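Local coordinates for protein aldolase (PDB 6VOQ) that belongs to the class II aldolase and adducin N-terminal domain family and binds a zinc ion within an alpha/beta fold, at residues 6-11 / 39-44; 28-33 / 92-97; 99-104 / 161-166. One frame throughout, in Å; residues are numbered along the deposited sequence.

Interaction 1: 6-11 / 39-44; sequences QLREEM and NLLATP
Leu-41 gives up the most surface in this contact. It lies on strand 40-42 and points at the face of helix 4-20 that carries Leu-7, Arg-8 and Met-11. The axes of helix 6-11 and strand 40-42 run 9.7 Å apart and cross at -32°. Side chains alone bridge that distance. CG of Leu-41 is anti to its backbone N (chi1 -179°), so the two methyls fork over the helix. CD2 of Leu-41 settles on the backbone, 3.8 Å from CA of Arg-8. CD1 of Leu-41 turns to the Arg-8 side chain and sits over the centre of one guanidinium face, 3.8 Å from CZ of Arg-8. The Arg-8 chain is extended from CG to NE and crosses Leu-41 obliquely. Its charge is met elsewhere, by a salt bridge to Glu-4 and hydrogen bonds to the carbonyls of Ala-54 and Leu-57. Met-11 slides past Leu-41 in the opposite direction, with SD of Met-11 4.1 Å from CD2 of Leu-41. The bend at chi3 (-67°) brings CE of Met-11 to 3.9 Å from O of Leu-41. SD of Met-11 also meets CG2 of Thr-43 at 3.8 Å. OG1 of Thr-43 is hydrogen-bonded to Leu-31 N on the neighbouring strand. Leu-33 of that strand also packs against Leu-7 and Met-11. The arrangement is that of an alpha/beta fold, with the N-terminal helix packed on one face of the central sheet.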
loop_
_atom_site.group_PDB
_atom_site.type_symbol
_atom_site.label_atom_id
_atom_site.label_comp_id
_atom_site.label_asym_id
_atom_site.label_seq_id
_atom_site.Cartn_x
_atom_site.Cartn_y
_atom_site.Cartn_z
ATOM N N GLN A 6 -10.528 -0.130 -28.898
ATOM C CA GLN A 6 -9.357 -0.185 -28.039
ATOM C C GLN A 6 -9.323 0.979 -27.069
ATOM O O GLN A 6 -8.834 0.826 -25.944
ATOM C CB GLN A 6 -8.094 -0.220 -28.889
ATOM C CG GLN A 6 -8.118 -1.328 -29.909
ATOM C CD GLN A 6 -7.362 -0.975 -31.160
ATOM O OE1 GLN A 6 -7.386 0.165 -31.609
ATOM N NE2 GLN A 6 -6.691 -1.955 -31.736
ATOM N N LEU A 7 -9.839 2.138 -27.480
ATOM C CA LEU A 7 -9.859 3.288 -26.587
ATOM C C LEU A 7 -10.818 3.052 -25.423
ATOM O O LEU A 7 -10.461 3.286 -24.263
ATOM C CB LEU A 7 -10.229 4.547 -27.373
ATOM C CG LEU A 7 -9.166 5.069 -28.355
ATOM C CD1 LEU A 7 -9.681 6.242 -29.209
ATOM C CD2 LEU A 7 -7.892 5.461 -27.628
ATOM N N ARG A 8 -12.027 2.564 -25.708
ATOM C CA ARG A 8 -12.932 2.186 -24.630
ATOM C C ARG A 8 -12.293 1.121 -23.757
ATOM O O ARG A 8 -12.368 1.181 -22.526
ATOM C CB ARG A 8 -14.263 1.683 -25.201
ATOM C CG ARG A 8 -15.117 2.782 -25.778
ATOM C CD ARG A 8 -16.438 2.265 -26.291
ATOM N NE ARG A 8 -17.231 3.336 -26.898
ATOM C CZ ARG A 8 -18.173 4.031 -26.268
ATOM N NH1 ARG A 8 -18.481 3.770 -25.001
ATOM N NH2 ARG A 8 -18.815 4.990 -26.919
ATOM N N GLU A 9 -11.646 0.149 -24.386
ATOM C CA GLU A 9 -10.947 -0.907 -23.676
ATOM C C GLU A 9 -9.831 -0.360 -22.786
ATOM O O GLU A 9 -9.762 -0.705 -21.596
ATOM C CB GLU A 9 -10.402 -1.891 -24.717
ATOM C CG GLU A 9 -9.825 -3.195 -24.205
ATOM C CD GLU A 9 -10.600 -3.827 -23.057
ATOM O OE1 GLU A 9 -9.952 -4.563 -22.285
ATOM O OE2 GLU A 9 -11.837 -3.646 -22.940
ATOM N N GLU A 10 -8.964 0.489 -23.350
ATOM C CA GLU A 10 -7.874 1.095 -22.595
ATOM C C GLU A 10 -8.391 1.868 -21.389
ATOM O O GLU A 10 -7.774 1.843 -20.318
ATOM C CB GLU A 10 -7.068 2.016 -23.514
ATOM C CG GLU A 10 -5.929 2.738 -22.834
ATOM C CD GLU A 10 -4.597 2.100 -23.162
ATOM O OE1 GLU A 10 -3.635 2.837 -23.481
ATOM O OE2 GLU A 10 -4.524 0.849 -23.107
ATOM N N MET A 11 -9.512 2.575 -21.548
ATOM C CA MET A 11 -10.042 3.366 -20.447
ATOM C C MET A 11 -10.482 2.478 -19.294
ATOM O O MET A 11 -10.182 2.772 -18.136
ATOM C CB MET A 11 -11.200 4.233 -20.931
ATOM C CG MET A 11 -11.839 5.063 -19.839
ATOM S SD MET A 11 -12.722 6.490 -20.485
ATOM C CE MET A 11 -11.341 7.429 -21.119
ATOM N N ASN A 39 -14.715 13.928 -30.782
ATOM C CA ASN A 39 -15.523 13.893 -29.576
ATOM C C ASN A 39 -14.723 13.314 -28.410
ATOM O O ASN A 39 -13.620 12.781 -28.567
ATOM C CB ASN A 39 -16.792 13.081 -29.803
ATOM C CG ASN A 39 -17.751 13.769 -30.752
ATOM O OD1 ASN A 39 -17.943 14.981 -30.690
ATOM N ND2 ASN A 39 -18.335 13.000 -31.661
ATOM N N LEU A 40 -15.309 13.409 -27.226
ATOM C CA LEU A 40 -14.647 13.049 -25.983
ATOM C C LEU A 40 -15.257 11.767 -25.433
ATOM O O LEU A 40 -16.478 11.680 -25.262
ATOM C CB LEU A 40 -14.782 14.181 -24.967
ATOM C CG LEU A 40 -13.604 14.373 -24.034
ATOM C CD1 LEU A 40 -12.315 14.313 -24.837
ATOM C CD2 LEU A 40 -13.752 15.694 -23.332
ATOM N N LEU A 41 -14.413 10.777 -25.172
ATOM C CA LEU A 41 -14.801 9.604 -24.401
ATOM C C LEU A 41 -14.466 9.876 -22.937
ATOM O O LEU A 41 -13.371 10.350 -22.625
ATOM C CB LEU A 41 -14.070 8.359 -24.912
ATOM C CG LEU A 41 -14.379 7.025 -24.228
ATOM C CD1 LEU A 41 -15.741 6.512 -24.682
ATOM C CD2 LEU A 41 -13.287 5.983 -24.504
ATOM N N ALA A 42 -15.407 9.603 -22.041
ATOM C CA ALA A 42 -15.198 9.942 -20.642
ATOM C C ALA A 42 -15.883 8.917 -19.754
ATOM O O ALA A 42 -16.817 8.231 -20.171
ATOM C CB ALA A 42 -15.721 11.352 -20.317
ATOM N N THR A 43 -15.397 8.820 -18.516
ATOM C CA THR A 43 -16.008 7.930 -17.546
ATOM C C THR A 43 -17.320 8.532 -17.048
ATOM O O THR A 43 -17.414 9.745 -16.844
ATOM C CB THR A 43 -15.059 7.665 -16.367
ATOM O OG1 THR A 43 -14.729 8.892 -15.718
ATOM C CG2 THR A 43 -13.776 7.026 -16.846
ATOM N N PRO A 44 -18.355 7.724 -16.864
ATOM C CA PRO A 44 -19.680 8.283 -16.578
ATOM C C PRO A 44 -19.783 8.789 -15.146
ATOM O O PRO A 44 -18.908 8.579 -14.303
ATOM C CB PRO A 44 -20.624 7.107 -16.842
ATOM C CG PRO A 44 -19.787 5.895 -16.633
ATOM C CD PRO A 44 -18.391 6.262 -17.057
#

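Interaction 2: 28-33 / 92-97. With ZN (zinc ion), chain B.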
loop_
_atom_site.group_PDB
_atom_site.type_symbol
_atom_site.label_atom_id
_atom_site.label_comp_id
_atom_site.label_asym_id
_atom_site.label_seq_id
_atom_site.Cartn_x
_atom_site.Cartn_y
_atom_site.Cartn_z
ATOM N N ALA A 28 -14.217 8.582 -6.532
ATOM C CA ALA A 28 -13.395 9.713 -6.947
ATOM C C ALA A 28 -12.626 9.418 -8.229
ATOM O O ALA A 28 -12.130 8.306 -8.438
ATOM C CB ALA A 28 -12.410 10.101 -5.847
ATOM N N GLY A 29 -12.525 10.428 -9.075
ATOM C CA GLY A 29 -11.680 10.359 -10.246
ATOM C C GLY A 29 -12.480 10.195 -11.522
ATOM O O GLY A 29 -13.609 9.693 -11.527
ATOM N N ASN A 30 -11.889 10.631 -12.627
ATOM C CA ASN A 30 -12.496 10.439 -13.932
ATOM C C ASN A 30 -11.410 10.494 -14.999
ATOM O O ASN A 30 -10.342 11.073 -14.793
ATOM C CB ASN A 30 -13.587 11.476 -14.198
ATOM C CG ASN A 30 -13.214 12.847 -13.704
ATOM O OD1 ASN A 30 -12.488 13.581 -14.368
ATOM N ND2 ASN A 30 -13.712 13.205 -12.527
ATOM N N LEU A 31 -11.693 9.857 -16.128
ATOM C CA LEU A 31 -10.781 9.784 -17.255
ATOM C C LEU A 31 -11.497 10.315 -18.484
ATOM O O LEU A 31 -12.713 10.152 -18.626
ATOM C CB LEU A 31 -10.288 8.332 -17.504
ATOM C CG LEU A 31 -9.883 7.526 -16.256
ATOM C CD1 LEU A 31 -9.619 6.062 -16.574
ATOM C CD2 LEU A 31 -8.668 8.144 -15.580
ATOM N N SER A 32 -10.742 10.969 -19.363
ATOM C CA SER A 32 -11.269 11.330 -20.674
ATOM C C SER A 32 -10.179 11.181 -21.729
ATOM O O SER A 32 -8.983 11.246 -21.428
ATOM C CB SER A 32 -11.836 12.758 -20.686
ATOM O OG SER A 32 -10.809 13.738 -20.603
ATOM N N LEU A 33 -10.608 10.985 -22.973
ATOM C CA LEU A 33 -9.682 10.933 -24.096
ATOM C C LEU A 33 -10.406 11.352 -25.370
ATOM O O LEU A 33 -11.606 11.108 -25.533
ATOM C CB LEU A 33 -9.061 9.535 -24.260
ATOM C CG LEU A 33 -9.974 8.320 -24.491
ATOM C CD1 LEU A 33 -10.338 8.157 -25.954
ATOM C CD2 LEU A 33 -9.303 7.046 -23.993
ATOM N N ILE A 92 -6.944 13.091 -20.541
ATOM C CA ILE A 92 -6.861 13.749 -19.249
ATOM C C ILE A 92 -7.161 12.721 -18.176
ATOM O O ILE A 92 -8.139 11.972 -18.280
ATOM C CB ILE A 92 -7.834 14.936 -19.132
ATOM C CG1 ILE A 92 -7.410 16.081 -20.038
ATOM C CG2 ILE A 92 -7.902 15.428 -17.696
ATOM C CD1 ILE A 92 -8.305 17.299 -19.867
ATOM N N VAL A 93 -6.318 12.689 -17.151
ATOM C CA VAL A 93 -6.519 11.861 -15.974
ATOM C C VAL A 93 -6.754 12.808 -14.811
ATOM O O VAL A 93 -5.922 13.678 -14.530
ATOM C CB VAL A 93 -5.316 10.942 -15.720
ATOM C CG1 VAL A 93 -5.330 10.382 -14.289
ATOM C CG2 VAL A 93 -5.309 9.821 -16.734
ATOM N N HIS A 94 -7.904 12.683 -14.169
ATOM C CA HIS A 94 -8.185 13.428 -12.956
ATOM C C HIS A 94 -8.374 12.443 -11.816
ATOM O O HIS A 94 -9.215 11.544 -11.900
ATOM C CB HIS A 94 -9.419 14.303 -13.098
ATOM C CG HIS A 94 -9.859 14.898 -11.800
ATOM N ND1 HIS A 94 -9.030 15.688 -11.029
ATOM C CD2 HIS A 94 -11.021 14.791 -11.116
ATOM C CE1 HIS A 94 -9.674 16.061 -9.938
ATOM N NE2 HIS A 94 -10.883 15.529 -9.965
ATOM N N LEU A 95 -7.589 12.608 -10.764
ATOM C CA LEU A 95 -7.661 11.746 -9.597
ATOM C C LEU A 95 -7.608 12.600 -8.345
ATOM O O LEU A 95 -7.176 13.752 -8.374
ATOM C CB LEU A 95 -6.504 10.745 -9.558
ATOM C CG LEU A 95 -6.398 9.736 -10.679
ATOM C CD1 LEU A 95 -5.045 9.093 -10.558
ATOM C CD2 LEU A 95 -7.509 8.712 -10.559
ATOM N N HIS A 96 -8.060 12.023 -7.238
ATOM C CA HIS A 96 -7.754 12.566 -5.921
ATOM C C HIS A 96 -6.627 11.779 -5.282
ATOM O O HIS A 96 -6.734 11.363 -4.123
ATOM C CB HIS A 96 -8.994 12.571 -5.031
ATOM C CG HIS A 96 -10.158 13.301 -5.622
ATOM N ND1 HIS A 96 -11.381 13.381 -4.992
ATOM C CD2 HIS A 96 -10.290 13.979 -6.785
ATOM C CE1 HIS A 96 -12.219 14.071 -5.744
ATOM N NE2 HIS A 96 -11.581 14.445 -6.839
ATOM N N SER A 97 -5.555 11.528 -6.038
ATOM C CA SER A 97 -4.475 10.694 -5.526
ATOM C C SER A 97 -3.868 11.358 -4.295
ATOM O O SER A 97 -3.809 12.589 -4.197
ATOM C CB SER A 97 -3.423 10.427 -6.614
ATOM O OG SER A 97 -2.861 11.621 -7.152
HETATM ZN ZN ZN B . -12.377 15.721 -8.398
#
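Strands 30-33 and 92-94 are antiparallel neighbours, with axes 174° apart. Four backbone hydrogen bonds join them. Asn-30 and His-94 form one hydrogen-bonded pair: Asn-30 N reaches His-94 O at 2.9 Å, and His-94 N reaches Asn-30 O at 3.0 Å. The second of these is nearly along the C=O axis (175°). Ser-32 and Ile-92 form the other hydrogen-bonded pair. Leu-31 and Val-93 make the non-hydrogen-bonded pair between them.

Apolar packing is found on the Leu-31 and Val-93 face. The two side chains lie side by side, with CD2 of Leu-31 3.9 Å from CG2 of Val-93. Beyond the strand, CB of Ala-28 makes a CH-pi contact over one face of the His-96 ring, 4.0 Å from its centroid. Tyr-121 of a second subunit also stacks on His-96.

Asn-30, Ser-32 and His-94 put polar groups on the other face, with Ile-92 beside Ser-32. The Asn-30 amide crosses the His-94 ring obliquely, planes 37° apart, and ND2 of Asn-30 lies at the ring edge, 3.4 Å from CD2 of His-94. Ser-32 OG is hydrogen-bonded to His-79 and Tyr-83.

Zinc is bound by NE2 of His-94 and NE2 of His-96, each at 2.2 Å. Glu-75 and His-161 complete the site. ND1 of His-94 is hydrogen-bonded to the carbonyl O of Pro-163. This fixes the ring rotation, and the carbonyl probably makes His-94 a stronger donor to the metal.

Interaction 3: 99-104 / 161-166; sequences YLTALS and HGPVVT. With ZN (zinc ion), chain B.
Ser-104 OG works in both directions. OG of Ser-104 accepts from the backbone N of His-161 at 2.9 Å, in a bond of 163° at the hydrogen. OG of Ser-104 donates to O of Thr-101, three residues back, at 2.8 Å and on a lone pair of that carbonyl. So the N-H of His-161, buried in the fold, is satisfied by the Ser-104 hydroxyl. The carbonyl O of His-161 lies by the side chain of Thr-101, 3.2 Å from OG1 of Thr-101 and 3.3 Å from CG2 of Thr-101. OG1 is beside the backbone N (chi1 -62°), which also brings it to Ser-97 O, its stronger partner. At the start of the helix, N of Leu-100 is hydrogen-bonded to Glu-181.

Apolar packing comes from Leu-100 and Pro-163. The two side chains cross obliquely, with CD1 of Leu-100 3.6 Å from CG of Pro-163. Leu-186 of a second subunit packs on Thr-101.

The His-161 side chain leaves the other way, and NE2 of His-161 binds zinc at 2.1 Å. His-161 and Gly-162 both face Leu-158. This is a classic beta bulge, here placed where strand 162-167 meets the zinc site.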
loop_
_atom_site.group_PDB
_atom_site.type_symbol
_atom_site.label_atom_id
_atom_site.label_comp_id
_atom_site.label_asym_id
_atom_site.label_seq_id
_atom_site.Cartn_x
_atom_site.Cartn_y
_atom_site.Cartn_z
ATOM N N TYR A 99 -1.147 11.971 -2.256
ATOM C CA TYR A 99 -0.122 12.967 -1.984
ATOM C C TYR A 99 -0.273 14.206 -2.855
ATOM O O TYR A 99 0.035 15.310 -2.397
ATOM C CB TYR A 99 1.264 12.325 -2.115
ATOM C CG TYR A 99 1.445 11.264 -1.049
ATOM C CD1 TYR A 99 1.757 11.614 0.258
ATOM C CD2 TYR A 99 1.229 9.919 -1.330
ATOM C CE1 TYR A 99 1.881 10.644 1.246
ATOM C CE2 TYR A 99 1.362 8.951 -0.354
ATOM C CZ TYR A 99 1.680 9.324 0.929
ATOM O OH TYR A 99 1.807 8.366 1.904
ATOM N N LEU A 100 -0.769 14.067 -4.087
ATOM C CA LEU A 100 -1.044 15.266 -4.869
ATOM C C LEU A 100 -2.214 16.040 -4.286
ATOM O O LEU A 100 -2.198 17.277 -4.299
ATOM C CB LEU A 100 -1.301 14.903 -6.331
ATOM C CG LEU A 100 -0.047 14.699 -7.190
ATOM C CD1 LEU A 100 -0.404 14.025 -8.513
ATOM C CD2 LEU A 100 0.690 16.020 -7.434
ATOM N N THR A 101 -3.224 15.337 -3.754
ATOM C CA THR A 101 -4.316 16.009 -3.057
ATOM C C THR A 101 -3.818 16.675 -1.780
ATOM O O THR A 101 -4.227 17.798 -1.457
ATOM C CB THR A 101 -5.431 15.011 -2.721
ATOM O OG1 THR A 101 -5.979 14.456 -3.923
ATOM C CG2 THR A 101 -6.550 15.683 -1.916
ATOM N N ALA A 102 -2.962 15.976 -1.025
ATOM C CA ALA A 102 -2.366 16.560 0.171
ATOM C C ALA A 102 -1.633 17.843 -0.170
ATOM O O ALA A 102 -1.880 18.896 0.429
ATOM C CB ALA A 102 -1.410 15.569 0.828
ATOM N N LEU A 103 -0.732 17.770 -1.151
ATOM C CA LEU A 103 -0.048 18.961 -1.628
ATOM C C LEU A 103 -1.029 20.067 -1.988
ATOM O O LEU A 103 -0.727 21.251 -1.790
ATOM C CB LEU A 103 0.819 18.600 -2.829
ATOM C CG LEU A 103 1.708 19.696 -3.400
ATOM C CD1 LEU A 103 2.814 20.041 -2.427
ATOM C CD2 LEU A 103 2.284 19.215 -4.692
ATOM N N SER A 104 -2.211 19.706 -2.495
ATOM C CA SER A 104 -3.170 20.715 -2.939
ATOM C C SER A 104 -3.857 21.420 -1.779
ATOM O O SER A 104 -4.452 22.480 -1.992
ATOM C CB SER A 104 -4.232 20.081 -3.849
ATOM O OG SER A 104 -5.377 19.686 -3.103
ATOM N N HIS A 161 -8.276 19.720 -3.557
ATOM C CA HIS A 161 -9.014 18.891 -4.492
ATOM C C HIS A 161 -8.155 17.760 -5.034
ATOM O O HIS A 161 -8.289 16.615 -4.590
ATOM C CB HIS A 161 -9.543 19.752 -5.630
ATOM C CG HIS A 161 -10.518 19.046 -6.516
ATOM N ND1 HIS A 161 -11.377 19.717 -7.358
ATOM C CD2 HIS A 161 -10.776 17.729 -6.687
ATOM C CE1 HIS A 161 -12.118 18.844 -8.013
ATOM N NE2 HIS A 161 -11.773 17.630 -7.623
ATOM N N GLY A 162 -7.285 18.065 -6.003
ATOM C CA GLY A 162 -6.435 17.064 -6.606
ATOM C C GLY A 162 -5.913 17.432 -7.986
ATOM O O GLY A 162 -6.201 18.512 -8.522
ATOM N N PRO A 163 -5.133 16.525 -8.587
ATOM C CA PRO A 163 -4.485 16.819 -9.867
ATOM C C PRO A 163 -5.378 16.599 -11.080
ATOM O O PRO A 163 -6.300 15.780 -11.082
ATOM C CB PRO A 163 -3.321 15.824 -9.889
ATOM C CG PRO A 163 -3.847 14.675 -9.149
ATOM C CD PRO A 163 -4.639 15.258 -8.023
ATOM N N VAL A 164 -5.061 17.343 -12.133
ATOM C CA VAL A 164 -5.638 17.181 -13.459
ATOM C C VAL A 164 -4.449 17.107 -14.407
ATOM O O VAL A 164 -3.684 18.074 -14.514
ATOM C CB VAL A 164 -6.571 18.341 -13.835
ATOM C CG1 VAL A 164 -7.018 18.214 -15.295
ATOM C CG2 VAL A 164 -7.768 18.386 -12.899
ATOM N N VAL A 165 -4.274 15.967 -15.079
ATOM C CA VAL A 165 -3.038 15.664 -15.799
ATOM C C VAL A 165 -3.355 15.315 -17.248
ATOM O O VAL A 165 -4.172 14.419 -17.511
ATOM C CB VAL A 165 -2.275 14.521 -15.111
ATOM C CG1 VAL A 165 -0.913 14.341 -15.728
ATOM C CG2 VAL A 165 -2.165 14.809 -13.606
ATOM N N THR A 166 -2.695 16.003 -18.185
ATOM C CA THR A 166 -2.905 15.748 -19.608
ATOM C C THR A 166 -1.829 14.822 -20.160
ATOM O O THR A 166 -0.817 14.534 -19.517
ATOM C CB THR A 166 -2.916 17.039 -20.436
ATOM O OG1 THR A 166 -1.571 17.487 -20.628
ATOM C CG2 THR A 166 -3.747 18.133 -19.766
HETATM ZN ZN ZN B . -12.377 15.721 -8.398
#

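Overall arrangement
All three interactions reach the same mixed sheet. Strands 40-42, 30-34, 91-94 and 162-167 stand side by side in it in that order. Interactions 1 and 2 are about 12 Å apart between centres and alternate along the chain, joined by backbone pairing of strands 30-34 and 40-42. Interaction 3 opens after both have closed. Its centre is about 10 Å from that of interaction 2, and strands 91-94 and 162-167 pair there. Interactions 1 and 3 do not touch, and their centres are about 22 Å apart. Interactions 2 and 3 share the zinc ion. His-94 on strand 91-94, His-96 just after it and His-161 just before strand 162-167 bring the three histidines together. Interaction 1 is helix packing further along that sheet.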